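Local coordinates for protein galactose mutarotase related enzyme (Lactobacillus casei, PDB 3Q1N) that probably binds carbohydrate and acts as an isomerase of the aldose 1-epimerase (galactose mutarotase) family, at residues 161-166 against 213-218. Residues are numbered along the deposited sequence; the frame is centred on the assembly and turned at random. Where two conformers were deposited one is given.
Sequences LTVEPL and SEIAKA. With EDO (1,2-ethanediol), chain S.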
loop_
_atom_site.group_PDB
_atom_site.type_symbol
_atom_site.label_atom_id
_atom_site.label_comp_id
_atom_site.label_asym_id
_atom_site.label_seq_id
_atom_site.Cartn_x
_atom_site.Cartn_y
_atom_site.Cartn_z
ATOM N N LEU A 161 -4.772 11.643 -10.676
ATOM C CA LEU A 161 -4.835 11.677 -9.242
ATOM C C LEU A 161 -4.940 13.128 -8.846
ATOM O O LEU A 161 -4.139 13.950 -9.278
ATOM C CB LEU A 161 -3.574 11.070 -8.634
ATOM C CG LEU A 161 -3.702 10.750 -7.159
ATOM C CD1 LEU A 161 -4.572 9.543 -6.985
ATOM C CD2 LEU A 161 -2.305 10.511 -6.528
ATOM N N THR A 162 -5.947 13.450 -8.046
ATOM C CA THR A 162 -6.112 14.790 -7.516
ATOM C C THR A 162 -5.917 14.706 -6.021
ATOM O O THR A 162 -6.464 13.794 -5.375
ATOM C CB THR A 162 -7.493 15.381 -7.874
ATOM O OG1 THR A 162 -7.669 15.329 -9.289
ATOM C CG2 THR A 162 -7.613 16.823 -7.430
ATOM N N VAL A 163 -5.122 15.629 -5.472
ATOM C CA VAL A 163 -4.761 15.581 -4.032
ATOM C C VAL A 163 -5.083 16.862 -3.297
ATOM O O VAL A 163 -5.085 17.941 -3.882
ATOM C CB VAL A 163 -3.287 15.222 -3.807
ATOM C CG1 VAL A 163 -2.952 13.877 -4.466
ATOM C CG2 VAL A 163 -2.330 16.332 -4.302
ATOM N N GLU A 164 -5.370 16.728 -2.009
ATOM C CA GLU A 164 -5.522 17.894 -1.150
ATOM C C GLU A 164 -5.265 17.556 0.305
ATOM O O GLU A 164 -5.477 16.409 0.709
ATOM C CB GLU A 164 -6.922 18.499 -1.312
ATOM C CG GLU A 164 -8.069 17.684 -0.786
ATOM C CD GLU A 164 -8.290 17.762 0.747
ATOM O OE1 GLU A 164 -7.869 18.741 1.396
ATOM O OE2 GLU A 164 -8.920 16.832 1.291
ATOM N N PRO A 165 -4.786 18.544 1.099
ATOM C CA PRO A 165 -4.282 19.824 0.627
ATOM C C PRO A 165 -2.896 19.646 0.073
ATOM O O PRO A 165 -2.300 18.591 0.232
ATOM C CB PRO A 165 -4.226 20.686 1.908
ATOM C CG PRO A 165 -3.930 19.677 2.985
ATOM C CD PRO A 165 -4.789 18.465 2.579
ATOM N N LEU A 166 -2.371 20.681 -0.555
ATOM C CA LEU A 166 -1.007 20.660 -1.068
ATOM C C LEU A 166 -0.349 21.999 -0.721
ATOM O O LEU A 166 -0.821 23.059 -1.159
ATOM C CB LEU A 166 -1.032 20.386 -2.583
ATOM C CG LEU A 166 0.179 19.827 -3.287
ATOM C CD1 LEU A 166 0.684 18.495 -2.646
ATOM C CD2 LEU A 166 -0.101 19.656 -4.801
ATOM N N SER A 213 3.739 14.883 2.390
ATOM C CA SER A 213 3.062 14.181 3.488
ATOM C C SER A 213 1.815 14.845 4.014
ATOM O O SER A 213 1.039 14.222 4.749
ATOM C CB SER A 213 4.038 13.938 4.638
ATOM O OG SER A 213 5.137 13.199 4.174
ATOM N N GLU A 214 1.603 16.105 3.649
ATOM C CA GLU A 214 0.443 16.826 4.099
ATOM C C GLU A 214 -0.877 16.397 3.439
ATOM O O GLU A 214 -1.959 16.835 3.873
ATOM C CB GLU A 214 0.629 18.312 3.843
ATOM C CG GLU A 214 0.626 18.752 2.349
ATOM C CD GLU A 214 2.023 18.814 1.719
ATOM O OE1 GLU A 214 2.940 18.030 2.127
ATOM O OE2 GLU A 214 2.191 19.630 0.778
ATOM N N ILE A 215 -0.791 15.609 2.367
ATOM C CA ILE A 215 -2.007 15.174 1.658
ATOM C C ILE A 215 -2.957 14.398 2.554
ATOM O O ILE A 215 -2.556 13.489 3.287
ATOM C CB ILE A 215 -1.662 14.320 0.396
ATOM C CG1 ILE A 215 -0.884 15.189 -0.599
ATOM C CG2 ILE A 215 -2.976 13.734 -0.253
ATOM C CD1 ILE A 215 -0.200 14.374 -1.754
ATOM N N ALA A 216 -4.220 14.788 2.509
ATOM C CA ALA A 216 -5.253 14.149 3.300
ATOM C C ALA A 216 -6.141 13.265 2.447
ATOM O O ALA A 216 -6.584 12.224 2.914
ATOM C CB ALA A 216 -6.102 15.224 3.976
ATOM N N LYS A 217 -6.399 13.697 1.213
ATOM C CA LYS A 217 -7.247 12.948 0.296
ATOM C C LYS A 217 -6.631 12.893 -1.075
ATOM O O LYS A 217 -6.035 13.867 -1.533
ATOM C CB LYS A 217 -8.644 13.548 0.219
ATOM C CG LYS A 217 -9.360 13.529 1.570
ATOM C CD LYS A 217 -10.868 13.536 1.337
ATOM C CE LYS A 217 -11.630 13.667 2.622
ATOM N NZ LYS A 217 -13.082 13.549 2.373
ATOM N N ALA A 218 -6.737 11.728 -1.697
ATOM C CA ALA A 218 -6.211 11.513 -3.047
ATOM C C ALA A 218 -7.283 10.738 -3.838
ATOM O O ALA A 218 -7.703 9.637 -3.437
ATOM C CB ALA A 218 -4.906 10.738 -2.996
HETATM C C1 EDO S . -7.527 11.876 5.787
HETATM O O1 EDO S . -8.631 12.341 4.957
HETATM C C2 EDO S . -7.739 10.456 6.327
HETATM O O2 EDO S . -7.192 10.085 7.586
#
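Leu161 reaches Ala218 with its CD1 methyl: CG lies anti to the backbone N (chi1 -166°), and CD1 ends 4.2 Å from Ala218 CB, both side chains resting on Leu239 of strand 238-242. At Thr162 the backbone carries the contact, the CA-H of Ala218 pointing at the Thr162 carbonyl oxygen. Val163 and Ala218 form a non-hydrogen-bonded antiparallel pair, with Val163 CG1 4.0 Å from Ala218 CB. On this same buried face the Ile215 side chain crosses that of Val163 at a slant, its CD1 touching both valine methyls and lying 3.8 Å from Val163 CB. An alanine at Ile215 would probably open a gap beside Val163, leaving the valine methyls without their CD1 and CG1 contacts and Leu166 CD1 without its apolar neighbour here. The neighbouring pair, Glu164 with Lys217, is hydrogen-bonded, Glu164 N donating to Lys217 O, and here the register slips in a classic beta bulge, Ala216 and Lys217 both facing Glu164. One carbonyl oxygen serves two donors: Lys217 N, at 2.9 Å from Glu164 O, approaches almost in line with the C=O, while Ala216 N, at 2.7 Å from the same oxygen, comes in tilted from the carbonyl plane. The bulge sits where strand 217-221 begins, beside strand 160-164 near one border of the large antiparallel sheet of the beta-sandwich typical of this family. Glu164 bends at chi2 (80°) and lies alongside Lys217, OE2 3.3 Å from the lysine CG; the ammonium passes on to a salt bridge with Glu292. Pro165, after a cis peptide, sets CD 3.5 Å from Glu214 O and also against Ala216 CB; its own carbonyl oxygen is buried without a polar partner. Leu166 finally lays CD1 beside Ile215 CG1 and near the carboxylate of Glu214, whose OE2 accepts a hydrogen bond from Asn167 N.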